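Local coordinates for conserved exported protein (Bacteroides fragilis, PDB 3CLW) that probably hydrolyses O-glycosidic bonds in carbohydrates, although its natural substrate is not known, at residues D278-Y283 against C314-N319. Sequence-based numbering, arbitrary orientation.
Sequences DYWSAY and CILEKN
Y283 and N319 pack face to face at one end of this contact: the amide of N319 lies over one face of the tyrosine ring, the two planes only 18° apart. ND2 lies over the CG end, 3.5 Å from Y283 CG, and N319 CB over the CD2-CE2 side of the same face, 3.8 Å from the ring centroid in a CH-pi contact. CG of Y283 is anti to the backbone N (chi1 -177°), which carries the ring out toward N319. Weak hydrogen bonds hold the amide, OD1 with N of E321 and of I322, ND2 with Y337.

Apolar packing dominates the other end. L316 CD2 fits into the corner made by two aromatic side chains, 3.7 Å from CD1 of Y279 and 3.8 Å from CZ2 of W280. CZ3 at the benzo end of the indole rests on CB of E317. C314 N packs obliquely against Y279 CE1 at 3.4 Å, and its SG lies in the ring plane, a sulfur-aromatic contact at the edge.

No clear direct hydrogen bond joins the segments; water carries the polar link. One water, over a face of the indole, accepts from W280 N and donates to OE1 of E317 at 2.7 Å; a second accepts from A282 N and donates, more weakly, to OE2. The glutamate's bend at chi2 (-92°) folds CD back, and OE1 takes a weak bond from the preceding backbone N-H, that of L316. OE2 is also gripped by the hydroxyls of Y313 and Y337, which should favour a charged carboxylate. The Y279 hydroxyl bonds E312; this residue and E186, touching Y279, occupy positions expected for the family's catalytic glutamates, so Y279 probably lies at the active-site end.

The contact joins TIM-barrel loops following adjacent parallel strands 270-276 and 307-310, with A282 and Y283 resting on helix 328-347.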
ATOM      1  N   ASP A 278       3.905   7.359   0.240  1.00 35.17           N
ATOM      2  CA  ASP A 278       5.238   7.581   0.830  1.00 36.11           C
ATOM      3  C   ASP A 278       6.239   8.284  -0.088  1.00 36.31           C
ATOM      4  O   ASP A 278       7.322   8.663   0.355  1.00 37.39           O
ATOM      5  CB  ASP A 278       5.840   6.242   1.214  1.00 35.21           C
ATOM      6  CG  ASP A 278       5.170   5.635   2.406  1.00 37.97           C
ATOM      7  OD1 ASP A 278       5.259   6.219   3.510  1.00 36.12           O
ATOM      8  OD2 ASP A 278       4.572   4.553   2.241  1.00 39.17           O
ATOM      9  N   TYR A 279       5.906   8.412  -1.362  1.00 35.88           N
ATOM     10  CA  TYR A 279       6.827   8.985  -2.336  1.00 37.19           C
ATOM     11  C   TYR A 279       7.459  10.318  -1.896  1.00 38.17           C
ATOM     12  O   TYR A 279       6.794  11.132  -1.277  1.00 38.66           O
ATOM     13  CB  TYR A 279       6.113   9.169  -3.674  1.00 36.36           C
ATOM     14  CG  TYR A 279       5.609   7.872  -4.288  1.00 36.02           C
ATOM     15  CD1 TYR A 279       6.516   6.914  -4.785  1.00 36.08           C
ATOM     16  CD2 TYR A 279       4.247   7.611  -4.392  1.00 34.26           C
ATOM     17  CE1 TYR A 279       6.077   5.723  -5.359  1.00 36.36           C
ATOM     18  CE2 TYR A 279       3.788   6.418  -4.969  1.00 36.56           C
ATOM     19  CZ  TYR A 279       4.723   5.476  -5.456  1.00 36.11           C
ATOM     20  OH  TYR A 279       4.316   4.305  -6.044  1.00 35.21           O
ATOM     21  N   TRP A 280       8.744  10.502  -2.220  1.00 39.61           N
ATOM     22  CA  TRP A 280       9.515  11.752  -2.005  1.00 40.28           C
ATOM     23  C   TRP A 280       9.692  12.208  -0.567  1.00 41.02           C
ATOM     24  O   TRP A 280      10.092  13.337  -0.316  1.00 42.82           O
ATOM     25  CB  TRP A 280       8.994  12.899  -2.882  1.00 40.17           C
ATOM     26  CG  TRP A 280       8.570  12.428  -4.205  1.00 39.62           C
ATOM     27  CD1 TRP A 280       7.301  12.435  -4.695  1.00 38.76           C
ATOM     28  CD2 TRP A 280       9.399  11.815  -5.205  1.00 39.84           C
ATOM     29  NE1 TRP A 280       7.278  11.868  -5.955  1.00 40.58           N
ATOM     30  CE2 TRP A 280       8.550  11.473  -6.292  1.00 41.14           C
ATOM     31  CE3 TRP A 280      10.778  11.523  -5.295  1.00 40.51           C
ATOM     32  CZ2 TRP A 280       9.034  10.861  -7.474  1.00 40.81           C
ATOM     33  CZ3 TRP A 280      11.271  10.885  -6.464  1.00 40.02           C
ATOM     34  CH2 TRP A 280      10.393  10.568  -7.541  1.00 41.04           C
ATOM     35  N   SER A 281       9.418  11.340   0.385  1.00 41.09           N
ATOM     36  CA  SER A 281       9.514  11.733   1.774  1.00 41.61           C
ATOM     37  C   SER A 281      10.243  10.668   2.590  1.00 42.00           C
ATOM     38  O   SER A 281      10.240  10.713   3.818  1.00 41.56           O
ATOM     39  CB  SER A 281       8.118  12.043   2.362  1.00 42.06           C
ATOM     40  OG  SER A 281       7.267  10.888   2.420  1.00 41.81           O
ATOM     41  N   ALA A 282      10.855   9.708   1.901  1.00 42.73           N
ATOM     42  CA  ALA A 282      11.526   8.583   2.594  1.00 44.33           C
ATOM     43  C   ALA A 282      13.014   8.804   2.819  1.00 44.98           C
ATOM     44  O   ALA A 282      13.669   7.980   3.453  1.00 45.89           O
ATOM     45  CB  ALA A 282      11.288   7.273   1.865  1.00 43.21           C
ATOM     46  N   TYR A 283      13.523   9.926   2.309  1.00 46.13           N
ATOM     47  CA  TYR A 283      14.927  10.322   2.401  1.00 46.63           C
ATOM     48  C   TYR A 283      15.007  11.836   2.243  1.00 46.93           C
ATOM     49  O   TYR A 283      14.260  12.394   1.429  1.00 46.98           O
ATOM     50  CB  TYR A 283      15.718   9.644   1.282  1.00 47.67           C
ATOM     51  CG  TYR A 283      17.211   9.911   1.298  1.00 48.30           C
ATOM     52  CD1 TYR A 283      18.070   9.076   2.001  1.00 47.98           C
ATOM     53  CD2 TYR A 283      17.757  11.003   0.608  1.00 49.26           C
ATOM     54  CE1 TYR A 283      19.421   9.294   2.023  1.00 48.71           C
ATOM     55  CE2 TYR A 283      19.126  11.240   0.626  1.00 49.90           C
ATOM     56  CZ  TYR A 283      19.951  10.373   1.339  1.00 49.79           C
ATOM     57  OH  TYR A 283      21.322  10.567   1.374  1.00 51.68           O
ATOM     58  N   CYS A 314       6.655   2.646  -4.165  1.00 38.07           N
ATOM     59  CA  CYS A 314       7.689   1.784  -4.777  1.00 38.56           C
ATOM     60  C   CYS A 314       8.978   2.610  -4.877  1.00 39.84           C
ATOM     61  O   CYS A 314       8.927   3.845  -4.758  1.00 40.39           O
ATOM     62  CB  CYS A 314       7.256   1.260  -6.146  1.00 37.26           C
ATOM     63  SG  CYS A 314       7.066   2.514  -7.399  1.00 36.25           S
ATOM     64  N   ILE A 315      10.124   1.947  -5.070  1.00 41.01           N
ATOM     65  CA  ILE A 315      11.402   2.646  -5.250  1.00 40.89           C
ATOM     66  C   ILE A 315      11.346   3.450  -6.528  1.00 41.65           C
ATOM     67  O   ILE A 315      11.255   2.903  -7.631  1.00 42.36           O
ATOM     68  CB  ILE A 315      12.619   1.698  -5.331  1.00 40.89           C
ATOM     69  CG1 ILE A 315      12.668   0.739  -4.148  1.00 38.86           C
ATOM     70  CG2 ILE A 315      13.916   2.515  -5.452  1.00 42.80           C
ATOM     71  CD1 ILE A 315      12.892   1.370  -2.789  1.00 37.44           C
ATOM     72  N   LEU A 316      11.399   4.762  -6.365  1.00 43.14           N
ATOM     73  CA  LEU A 316      11.250   5.702  -7.462  1.00 44.61           C
ATOM     74  C   LEU A 316      12.354   6.728  -7.361  1.00 44.90           C
ATOM     75  O   LEU A 316      12.882   7.163  -8.377  1.00 44.74           O
ATOM     76  CB  LEU A 316       9.904   6.403  -7.347  1.00 44.92           C
ATOM     77  CG  LEU A 316       9.138   6.740  -8.606  1.00 47.52           C
ATOM     78  CD1 LEU A 316       8.979   5.500  -9.483  1.00 49.40           C
ATOM     79  CD2 LEU A 316       7.784   7.307  -8.198  1.00 48.79           C
ATOM     80  N   GLU A 317      12.698   7.097  -6.133  1.00 45.56           N
ATOM     81  CA  GLU A 317      13.731   8.087  -5.901  1.00 47.22           C
ATOM     82  C   GLU A 317      15.129   7.508  -6.050  1.00 48.60           C
ATOM     83  O   GLU A 317      15.326   6.294  -6.154  1.00 48.35           O
ATOM     84  CB  GLU A 317      13.600   8.715  -4.518  1.00 46.85           C
ATOM     85  CG  GLU A 317      13.895   7.762  -3.377  1.00 46.49           C
ATOM     86  CD  GLU A 317      12.651   7.049  -2.864  1.00 47.27           C
ATOM     87  OE1 GLU A 317      11.736   6.717  -3.660  1.00 45.79           O
ATOM     88  OE2 GLU A 317      12.598   6.827  -1.638  1.00 49.28           O
ATOM     89  N   LYS A 318      16.093   8.419  -6.037  1.00 49.90           N
ATOM     90  CA  LYS A 318      17.496   8.098  -6.199  1.00 50.99           C
ATOM     91  C   LYS A 318      18.255   8.783  -5.079  1.00 51.01           C
ATOM     92  O   LYS A 318      17.959   9.920  -4.726  1.00 50.67           O
ATOM     93  CB  LYS A 318      18.002   8.594  -7.553  1.00 50.98           C
ATOM     94  CG  LYS A 318      17.340   7.956  -8.753  1.00 53.03           C
ATOM     95  CD  LYS A 318      18.152   8.269  -9.996  1.00 57.06           C
ATOM     96  CE  LYS A 318      17.528   7.708 -11.259  1.00 60.49           C
ATOM     97  NZ  LYS A 318      18.230   6.476 -11.729  1.00 63.89           N
ATOM     98  N   ASN A 319      19.203   8.057  -4.504  1.00 51.87           N
ATOM     99  CA  ASN A 319      20.046   8.541  -3.421  1.00 52.86           C
ATOM    100  C   ASN A 319      21.173   7.536  -3.148  1.00 53.75           C
ATOM    101  O   ASN A 319      21.114   6.388  -3.595  1.00 53.91           O
ATOM    102  CB  ASN A 319      19.229   8.869  -2.152  1.00 52.39           C
ATOM    103  CG  ASN A 319      18.516   7.648  -1.553  1.00 51.80           C
ATOM    104  OD1 ASN A 319      19.140   6.635  -1.205  1.00 50.12           O
ATOM    105  ND2 ASN A 319      17.204   7.759  -1.410  1.00 50.12           N
TER
HETATM  106  O   HOH W   1       9.806   8.500  -4.131  1.00 31.37           O
HETATM  107  O   HOH W   2      11.383   9.592  -0.804  1.00 45.29           O